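Local coordinates for RND efflux system, outer membrane lipoprotein, NodT family (Burkholderia mallei, PDB 6U94), which probably serves as the outer membrane component of a tripartite RND efflux system, giving exported compounds a way out across the outer membrane, at residues N51-D55 with R264-F270; G129-E134 with T450-A454; L186-T190 with F431-Q435; A384-Y388 with A443-R448. Residues are numbered along the deposited sequence.

Contact 1: N51-D55 with R264-F270; sequences NFLAD and RALLAEF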
# COMPACT_ATOMS: atom_id res chain seq x y z
N ASN A 51 -5.61 -16.37 -2.84
CA ASN A 51 -5.48 -16.11 -4.27
C ASN A 51 -4.73 -14.82 -4.55
O ASN A 51 -4.19 -14.66 -5.65
CB ASN A 51 -6.86 -16.08 -4.94
CG ASN A 51 -7.86 -15.24 -4.18
OD1 ASN A 51 -7.50 -14.42 -3.34
ND2 ASN A 51 -9.14 -15.44 -4.49
N PHE A 52 -4.64 -13.91 -3.58
CA PHE A 52 -3.94 -12.65 -3.75
C PHE A 52 -2.50 -12.73 -3.26
O PHE A 52 -1.58 -12.31 -3.97
CB PHE A 52 -4.70 -11.53 -3.03
CG PHE A 52 -4.00 -10.21 -3.04
CD1 PHE A 52 -3.70 -9.57 -4.23
CD2 PHE A 52 -3.66 -9.59 -1.85
CE1 PHE A 52 -3.05 -8.35 -4.24
CE2 PHE A 52 -3.01 -8.36 -1.85
CZ PHE A 52 -2.71 -7.74 -3.05
N LEU A 53 -2.29 -13.26 -2.06
CA LEU A 53 -0.95 -13.44 -1.52
C LEU A 53 -0.41 -14.76 -2.05
O LEU A 53 -0.78 -15.84 -1.57
CB LEU A 53 -0.97 -13.41 0.00
CG LEU A 53 -1.64 -12.17 0.60
CD1 LEU A 53 -1.49 -12.16 2.11
CD2 LEU A 53 -1.07 -10.91 -0.00
N ALA A 54 0.48 -14.69 -3.04
CA ALA A 54 0.96 -15.88 -3.73
C ALA A 54 2.21 -16.47 -3.09
O ALA A 54 2.42 -17.69 -3.20
CB ALA A 54 1.25 -15.56 -5.20
N ASP A 55 3.03 -15.66 -2.44
CA ASP A 55 4.28 -16.15 -1.87
C ASP A 55 4.00 -17.11 -0.72
O ASP A 55 3.21 -16.80 0.17
CB ASP A 55 5.15 -14.99 -1.41
CG ASP A 55 6.52 -15.43 -0.95
OD1 ASP A 55 7.26 -16.02 -1.76
OD2 ASP A 55 6.86 -15.18 0.23
N ARG A 264 11.02 -11.25 -8.31
CA ARG A 264 10.11 -12.35 -8.06
C ARG A 264 8.74 -11.84 -7.63
O ARG A 264 8.62 -10.79 -6.98
CB ARG A 264 10.68 -13.30 -7.01
CG ARG A 264 10.91 -12.67 -5.64
CD ARG A 264 11.72 -13.60 -4.76
NE ARG A 264 11.60 -13.28 -3.34
CZ ARG A 264 10.66 -13.78 -2.55
NH1 ARG A 264 9.75 -14.61 -3.04
NH2 ARG A 264 10.62 -13.44 -1.27
N ALA A 265 7.70 -12.58 -8.00
CA ALA A 265 6.33 -12.17 -7.76
C ALA A 265 5.84 -12.76 -6.45
O ALA A 265 5.84 -13.98 -6.26
CB ALA A 265 5.42 -12.61 -8.91
N LEU A 266 5.41 -11.88 -5.53
CA LEU A 266 4.80 -12.30 -4.28
C LEU A 266 3.30 -12.06 -4.23
O LEU A 266 2.59 -12.83 -3.59
CB LEU A 266 5.45 -11.58 -3.09
CG LEU A 266 6.92 -11.93 -2.80
CD1 LEU A 266 7.86 -10.98 -3.52
CD2 LEU A 266 7.18 -11.92 -1.31
N LEU A 267 2.81 -11.02 -4.89
CA LEU A 267 1.39 -10.76 -5.03
C LEU A 267 0.91 -11.23 -6.40
O LEU A 267 1.64 -11.16 -7.39
CB LEU A 267 1.07 -9.28 -4.85
CG LEU A 267 1.55 -8.60 -3.57
CD1 LEU A 267 1.01 -7.18 -3.49
CD2 LEU A 267 1.14 -9.41 -2.35
N ALA A 268 -0.33 -11.71 -6.44
CA ALA A 268 -0.96 -12.03 -7.71
C ALA A 268 -1.61 -10.79 -8.29
O ALA A 268 -2.08 -9.91 -7.56
CB ALA A 268 -2.00 -13.14 -7.53
N GLU A 269 -1.61 -10.71 -9.62
CA GLU A 269 -2.23 -9.58 -10.29
C GLU A 269 -3.75 -9.68 -10.21
O GLU A 269 -4.32 -10.77 -10.20
CB GLU A 269 -1.78 -9.51 -11.75
CG GLU A 269 -2.21 -8.26 -12.49
CD GLU A 269 -1.82 -6.99 -11.75
OE1 GLU A 269 -2.66 -6.45 -10.99
OE2 GLU A 269 -0.67 -6.54 -11.93
N PHE A 270 -4.39 -8.52 -10.14
CA PHE A 270 -5.84 -8.48 -10.09
C PHE A 270 -6.42 -8.99 -11.41
O PHE A 270 -5.96 -8.57 -12.48
CB PHE A 270 -6.33 -7.07 -9.81
CG PHE A 270 -5.97 -6.57 -8.44
CD1 PHE A 270 -6.70 -6.98 -7.32
CD2 PHE A 270 -4.91 -5.70 -8.26
CE1 PHE A 270 -6.36 -6.53 -6.06
CE2 PHE A 270 -4.57 -5.25 -7.00
CZ PHE A 270 -5.30 -5.66 -5.90
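Two loop segments run antiparallel and meet through a single beta bridge, Leu53 with Leu267, whose CA atoms lie 5.0 Å apart. Ala268 N donates an almost linear hydrogen bond to Phe52 O (2.8 Å), while Leu266 O accepts two, from Ala54 N (2.9 Å) and Asp55 N (3.1 Å). The same Phe52 O also takes a CA-H...O contact from Leu267 CA at 3.5 Å. Past the bridge, Asp55 OD1 forms a salt bridge with Arg264 NH1 (3.1 Å); its OD2 caps Leu58 N, starting helix 56-67. Apolar side chains close the other end: Leu53 CD2 lies 3.6 Å from Leu267 CD2, Phe52 CZ lies 3.8 Å from Leu267 CD1, and the Phe52 and Phe270 rings are nearly parallel but slid apart, with centroids 5.5 Å apart. Phe52 also meets Tyr452 of helix 421-454. This pairing of the N-terminal segment with the linker between two helical repeats is consistent with the equatorial region of outer membrane factors.

Contact 2: G129-E134 with T450-A454; sequences GLTHFE and TLYKA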
# COMPACT_ATOMS: atom_id res chain seq x y z
N GLY A 129 -2.64 4.43 4.39
CA GLY A 129 -2.91 3.12 3.84
C GLY A 129 -4.14 2.43 4.38
O GLY A 129 -4.26 1.21 4.25
N LEU A 130 -5.07 3.17 4.99
CA LEU A 130 -6.29 2.60 5.54
C LEU A 130 -7.49 3.01 4.70
O LEU A 130 -7.61 4.17 4.29
CB LEU A 130 -6.50 3.05 6.99
CG LEU A 130 -5.46 2.58 8.02
CD1 LEU A 130 -5.88 2.98 9.42
CD2 LEU A 130 -5.25 1.08 7.91
N THR A 131 -8.38 2.05 4.44
CA THR A 131 -9.60 2.33 3.72
C THR A 131 -10.60 3.06 4.62
O THR A 131 -10.36 3.29 5.80
CB THR A 131 -10.20 1.04 3.17
OG1 THR A 131 -10.46 0.13 4.25
CG2 THR A 131 -9.24 0.39 2.17
N HIS A 132 -11.74 3.43 4.03
CA HIS A 132 -12.75 4.17 4.79
C HIS A 132 -13.29 3.34 5.95
O HIS A 132 -13.45 3.86 7.06
CB HIS A 132 -13.89 4.61 3.87
CG HIS A 132 -13.51 5.70 2.91
ND1 HIS A 132 -13.07 6.93 3.32
CD2 HIS A 132 -13.53 5.73 1.56
CE1 HIS A 132 -12.82 7.68 2.26
NE2 HIS A 132 -13.09 6.97 1.18
N PHE A 133 -13.59 2.06 5.71
CA PHE A 133 -14.19 1.26 6.77
C PHE A 133 -13.19 0.92 7.86
O PHE A 133 -13.58 0.78 9.02
CB PHE A 133 -14.84 -0.00 6.20
CG PHE A 133 -13.90 -0.92 5.47
CD1 PHE A 133 -13.14 -1.85 6.17
CD2 PHE A 133 -13.80 -0.90 4.09
CE1 PHE A 133 -12.28 -2.71 5.50
CE2 PHE A 133 -12.95 -1.75 3.42
CZ PHE A 133 -12.19 -2.66 4.13
N GLU A 134 -11.90 0.81 7.52
CA GLU A 134 -10.90 0.65 8.56
C GLU A 134 -10.81 1.89 9.44
O GLU A 134 -10.72 1.78 10.67
CB GLU A 134 -9.54 0.34 7.95
CG GLU A 134 -9.47 -0.97 7.20
CD GLU A 134 -8.15 -1.12 6.46
OE1 GLU A 134 -7.26 -1.84 6.96
OE2 GLU A 134 -8.01 -0.49 5.40
N THR A 450 -3.59 -2.25 -0.61
CA THR A 450 -4.69 -1.37 -0.24
C THR A 450 -5.91 -1.60 -1.13
O THR A 450 -7.05 -1.54 -0.65
CB THR A 450 -4.24 0.09 -0.32
OG1 THR A 450 -3.03 0.25 0.42
CG2 THR A 450 -5.31 1.00 0.28
N LEU A 451 -5.69 -1.87 -2.42
CA LEU A 451 -6.81 -2.19 -3.29
C LEU A 451 -7.46 -3.51 -2.92
O LEU A 451 -8.68 -3.67 -3.07
CB LEU A 451 -6.34 -2.21 -4.75
CG LEU A 451 -7.41 -2.51 -5.80
CD1 LEU A 451 -8.55 -1.50 -5.72
CD2 LEU A 451 -6.80 -2.53 -7.19
N TYR A 452 -6.68 -4.47 -2.42
CA TYR A 452 -7.26 -5.70 -1.89
C TYR A 452 -8.27 -5.41 -0.79
O TYR A 452 -9.28 -6.11 -0.66
CB TYR A 452 -6.16 -6.63 -1.37
CG TYR A 452 -6.68 -7.71 -0.45
CD1 TYR A 452 -6.69 -7.53 0.93
CD2 TYR A 452 -7.18 -8.91 -0.95
CE1 TYR A 452 -7.17 -8.51 1.78
CE2 TYR A 452 -7.66 -9.90 -0.11
CZ TYR A 452 -7.65 -9.69 1.26
OH TYR A 452 -8.13 -10.67 2.10
N LYS A 453 -8.00 -4.38 0.03
CA LYS A 453 -8.92 -4.01 1.10
C LYS A 453 -10.14 -3.26 0.57
O LYS A 453 -11.28 -3.59 0.93
CB LYS A 453 -8.19 -3.16 2.14
CG LYS A 453 -7.05 -3.89 2.82
CD LYS A 453 -6.66 -3.17 4.10
CE LYS A 453 -5.76 -1.98 3.82
NZ LYS A 453 -5.30 -1.34 5.08
N ALA A 454 -9.91 -2.26 -0.28
CA ALA A 454 -11.01 -1.44 -0.78
C ALA A 454 -12.04 -2.24 -1.56
O ALA A 454 -13.18 -1.80 -1.69
CB ALA A 454 -10.45 -0.30 -1.66
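Lys453 NZ is the polar centre of this buried contact. It forms a salt bridge with Glu134, at 2.8 Å from OE1 and, through a weaker bond, 2.9 Å from OE2, and donates a hydrogen bond to the backbone Gly129 O at 2.9 Å. Glu134 is held in turn by its own segment: OE2 accepts from Thr131 N (2.7 Å) and from Thr131 OG1 (2.8 Å). Thr131 is the N-cap of helix 132-142, so the return of the Glu134 carboxylate to its backbone N supplies one half of a capping box. Ser165 of helix 156-203 also bonds Glu134 OE1. Packing surrounds this polar core. Thr131 CG2 sits against the last turn of helix 421-454, 3.7 Å from Lys453 CB and 3.7 Å from Ala454 N, while Leu130 CD2 lies 3.7 Å from Lys453 NZ. Phe133 presents the edge of its ring to the backbone, with CZ 3.5 Å from Lys453 O, and also touches Ser161 of helix 156-203 and Pro283 of helix 283-294. Thr450 adds a looser contact, its CG2 4.1 Å from Gly129 O. The chemistry implies that one carboxylate does two jobs, fixing the start of helix 132-142 and neutralising a lysine near the end of helix 421-454, so that both helix ends are joined by a charge pair balanced within the protein interior.

Contact 3: L186-T190 with F431-Q435; sequences LAQDT and FAAQQ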
# COMPACT_ATOMS: atom_id res chain seq x y z
N LEU A 186 21.89 -2.76 -1.35
CA LEU A 186 22.35 -1.73 -2.26
C LEU A 186 23.31 -0.76 -1.57
O LEU A 186 24.35 -0.39 -2.13
CB LEU A 186 21.15 -0.98 -2.84
CG LEU A 186 21.39 0.28 -3.67
CD1 LEU A 186 22.14 -0.05 -4.96
CD2 LEU A 186 20.07 0.96 -3.97
N ALA A 187 22.97 -0.35 -0.34
CA ALA A 187 23.83 0.57 0.39
C ALA A 187 25.16 -0.07 0.77
O ALA A 187 26.17 0.63 0.90
CB ALA A 187 23.11 1.08 1.64
N GLN A 188 25.18 -1.39 0.96
CA GLN A 188 26.43 -2.07 1.29
C GLN A 188 27.32 -2.26 0.07
O GLN A 188 28.54 -2.09 0.15
CB GLN A 188 26.13 -3.41 1.96
CG GLN A 188 25.59 -3.29 3.37
CD GLN A 188 25.13 -4.62 3.94
OE1 GLN A 188 24.71 -5.51 3.20
NE2 GLN A 188 25.23 -4.76 5.26
N ASP A 189 26.72 -2.60 -1.08
CA ASP A 189 27.48 -2.67 -2.32
C ASP A 189 28.07 -1.31 -2.67
O ASP A 189 29.25 -1.22 -3.06
CB ASP A 189 26.60 -3.18 -3.45
CG ASP A 189 26.12 -4.60 -3.23
OD1 ASP A 189 26.65 -5.27 -2.32
OD2 ASP A 189 25.22 -5.05 -3.97
N THR A 190 27.28 -0.25 -2.54
CA THR A 190 27.79 1.10 -2.76
C THR A 190 28.92 1.42 -1.79
O THR A 190 29.92 2.04 -2.16
CB THR A 190 26.66 2.12 -2.63
OG1 THR A 190 25.66 1.85 -3.62
CG2 THR A 190 27.18 3.53 -2.80
N PHE A 431 23.32 6.49 -7.11
CA PHE A 431 22.95 5.83 -5.86
C PHE A 431 21.63 6.37 -5.31
O PHE A 431 20.85 5.61 -4.73
CB PHE A 431 24.07 5.99 -4.84
CG PHE A 431 23.80 5.32 -3.52
CD1 PHE A 431 23.35 4.01 -3.47
CD2 PHE A 431 23.99 6.00 -2.33
CE1 PHE A 431 23.10 3.39 -2.26
CE2 PHE A 431 23.74 5.39 -1.11
CZ PHE A 431 23.29 4.08 -1.08
N ALA A 432 21.37 7.66 -5.49
CA ALA A 432 20.09 8.21 -5.06
C ALA A 432 18.94 7.66 -5.90
O ALA A 432 17.86 7.38 -5.38
CB ALA A 432 20.12 9.74 -5.12
N ALA A 433 19.17 7.49 -7.20
CA ALA A 433 18.12 6.98 -8.07
C ALA A 433 17.86 5.50 -7.83
O ALA A 433 16.71 5.05 -7.97
CB ALA A 433 18.49 7.22 -9.54
N GLN A 434 18.89 4.73 -7.48
CA GLN A 434 18.70 3.31 -7.22
C GLN A 434 17.90 3.08 -5.95
O GLN A 434 17.10 2.14 -5.87
CB GLN A 434 20.05 2.60 -7.15
CG GLN A 434 20.82 2.60 -8.46
CD GLN A 434 22.18 1.94 -8.33
OE1 GLN A 434 22.98 2.30 -7.46
NE2 GLN A 434 22.45 0.97 -9.19
N GLN A 435 18.11 3.93 -4.93
CA GLN A 435 17.30 3.84 -3.73
C GLN A 435 15.84 4.19 -4.01
O GLN A 435 14.93 3.51 -3.54
CB GLN A 435 17.87 4.75 -2.64
CG GLN A 435 19.25 4.36 -2.17
CD GLN A 435 19.90 5.43 -1.31
OE1 GLN A 435 20.79 6.15 -1.77
NE2 GLN A 435 19.47 5.54 -0.06
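Van der Waals packing carries this contact between the long helices 156-203 and 421-454, whose axes over residues 186-190 and 431-435 run antiparallel at 163° and approach no closer than 11.1 Å. Across so wide a gap the larger side chains do the bridging. Among the aromatic contacts, Phe431 dominates. Thr190 lies over one face of its ring in a CH-pi contact, CG2 standing 3.9 Å from the Phe431 centroid and only 9° off the ring normal. Thr190 OG1 also comes within 3.2 Å of Phe431 CD1. Its hydroxyl donates to Leu186 O (3.0 Å), one turn back, so its proton is used within its own helix. Leu186 CG meets the ring edge, 3.8 Å from Phe431 CE1; Ala187 also touches the ring, its CA 3.8 Å from Phe431 CZ. Leu186 also packs its methyl groups on the next turn, CD2 3.7 Å from Gln435 N and CD1 3.5 Å from Gln434 OE1. Helix 211-247 lies beside the pair, touching Ala187 and Thr190 through Ala229 and Ala225. Leu186, Ala187 and Thr190 thus form the stripe that receives Phe431, a side-by-side packing of antiparallel helices as in the long periplasmic helical barrel of outer membrane factors.

Contact 4: A384-Y388 with A443-R448; sequences ARATY and AGLTSR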
# COMPACT_ATOMS: atom_id res chain seq x y z
N ALA A 384 -3.57 5.49 -8.30
CA ALA A 384 -2.33 5.56 -7.52
C ALA A 384 -1.33 4.51 -7.98
O ALA A 384 -0.14 4.80 -8.14
CB ALA A 384 -2.64 5.40 -6.03
N ARG A 385 -1.80 3.28 -8.20
CA ARG A 385 -0.90 2.23 -8.66
C ARG A 385 -0.35 2.56 -10.04
O ARG A 385 0.84 2.36 -10.29
CB ARG A 385 -1.62 0.89 -8.70
CG ARG A 385 -0.65 -0.26 -8.89
CD ARG A 385 -1.23 -1.39 -9.70
NE ARG A 385 -0.19 -2.37 -10.01
CZ ARG A 385 -0.44 -3.61 -10.43
NH1 ARG A 385 -1.69 -4.03 -10.58
NH2 ARG A 385 0.57 -4.43 -10.69
N ALA A 386 -1.20 3.04 -10.95
CA ALA A 386 -0.75 3.39 -12.28
C ALA A 386 0.31 4.49 -12.23
O ALA A 386 1.24 4.50 -13.05
CB ALA A 386 -1.93 3.83 -13.14
N THR A 387 0.19 5.41 -11.28
CA THR A 387 1.22 6.44 -11.10
C THR A 387 2.53 5.82 -10.64
O THR A 387 3.61 6.17 -11.15
CB THR A 387 0.74 7.49 -10.10
OG1 THR A 387 -0.36 8.21 -10.66
CG2 THR A 387 1.87 8.46 -9.78
N TYR A 388 2.47 4.89 -9.68
CA TYR A 388 3.69 4.29 -9.16
C TYR A 388 4.40 3.44 -10.21
O TYR A 388 5.63 3.43 -10.28
CB TYR A 388 3.37 3.45 -7.92
CG TYR A 388 2.96 4.28 -6.72
CD1 TYR A 388 3.65 5.45 -6.40
CD2 TYR A 388 1.88 3.91 -5.93
CE1 TYR A 388 3.28 6.21 -5.30
CE2 TYR A 388 1.50 4.67 -4.84
CZ TYR A 388 2.20 5.82 -4.53
OH TYR A 388 1.83 6.58 -3.44
N ALA A 443 5.93 0.97 -3.11
CA ALA A 443 4.67 1.71 -3.15
C ALA A 443 3.67 1.06 -4.09
O ALA A 443 2.47 1.01 -3.80
CB ALA A 443 4.93 3.16 -3.55
N GLY A 444 4.15 0.56 -5.23
CA GLY A 444 3.27 -0.17 -6.13
C GLY A 444 2.68 -1.41 -5.50
O GLY A 444 1.49 -1.70 -5.65
N LEU A 445 3.51 -2.16 -4.76
CA LEU A 445 3.01 -3.33 -4.04
C LEU A 445 2.04 -2.91 -2.94
O LEU A 445 0.96 -3.49 -2.80
CB LEU A 445 4.17 -4.12 -3.46
CG LEU A 445 5.19 -4.66 -4.47
CD1 LEU A 445 6.32 -5.38 -3.76
CD2 LEU A 445 4.51 -5.57 -5.48
N THR A 446 2.42 -1.89 -2.16
CA THR A 446 1.57 -1.41 -1.08
C THR A 446 0.20 -1.01 -1.60
O THR A 446 -0.82 -1.31 -0.96
CB THR A 446 2.24 -0.23 -0.38
OG1 THR A 446 3.41 -0.69 0.32
CG2 THR A 446 1.29 0.43 0.62
N SER A 447 0.14 -0.34 -2.75
CA SER A 447 -1.14 0.11 -3.28
C SER A 447 -1.99 -1.06 -3.77
O SER A 447 -3.22 -0.95 -3.80
CB SER A 447 -0.93 1.12 -4.40
OG SER A 447 -0.93 0.47 -5.66
N ARG A 448 -1.36 -2.17 -4.16
CA ARG A 448 -2.13 -3.36 -4.50
C ARG A 448 -2.72 -3.99 -3.25
O ARG A 448 -3.85 -4.51 -3.27
CB ARG A 448 -1.24 -4.37 -5.24
CG ARG A 448 -0.72 -3.85 -6.58
CD ARG A 448 0.52 -4.58 -7.03
NE ARG A 448 0.25 -5.97 -7.39
CZ ARG A 448 1.08 -6.72 -8.11
NH1 ARG A 448 2.23 -6.21 -8.55
NH2 ARG A 448 0.77 -7.98 -8.40
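Close antiparallel helix packing joins helix 362-415 to helix 421-454, two consecutive long helices that form a hairpin in the second helical repeat. Over residues 384-388 and 443-448 the axes approach to 8.8 Å at 164°, and the CA atoms of Tyr388 and Gly444 come within 5.4 Å. The facing surface of helix 421-454 is made of small residues, Ala443, Gly444 and Ser447, set against Arg385 and Tyr388. The methyl of Ala443 sits squarely over the face of the Tyr388 ring in a CH-pi contact, CB 3.7 Å from the centroid and 2° off the normal, and Tyr388 CD2 lies 3.6 Å from Ala443 O. One turn on, Ser447 CB meets the edge of the same ring. Ser447 OG donates to Gly444 O (3.3 Å) and packs on the aliphatic start of Arg385, 3.1 Å from its CB. The two arginines stack their guanidiniums, centres 4.2 Å apart and planes at 28°, with Arg385 NH2 3.2 Å from Arg448 NH1. Both groups are donors, so this is a meeting of like charges; Arg385 is compensated by salt bridges to Glu269 and Glu389. Around the pair, the loop carrying Leu267, Glu269 and Phe270 lies against Arg448, while Thr446 hydrogen-bonds Asn172 of helix 156-203, so helix 421-454 is held between its hairpin partner and the first repeat.

How the contacts relate
From the N terminus, 51-55 opens contact 1 and 129-134 opens contact 2, then 186-190 opens contact 3. Contact 1 closes first, at 264-270, and so crosses contacts 2 and 3, while contact 4 opens only later, at 384-388. Contact 3 closes at 431-435 and contact 4 at 443-448, so these two cross; both fall within the span that contact 2 finally closes at 450-454. Helix 421-454 serves contacts 2, 3 and 4: contacts 2 and 3 tie it to the first repeat, contact 4 to its own hairpin partner. Contact 1 joins this core through a Glu269-Arg385 salt bridge to contact 4 and through Phe52 and Phe270 packing on contact 2.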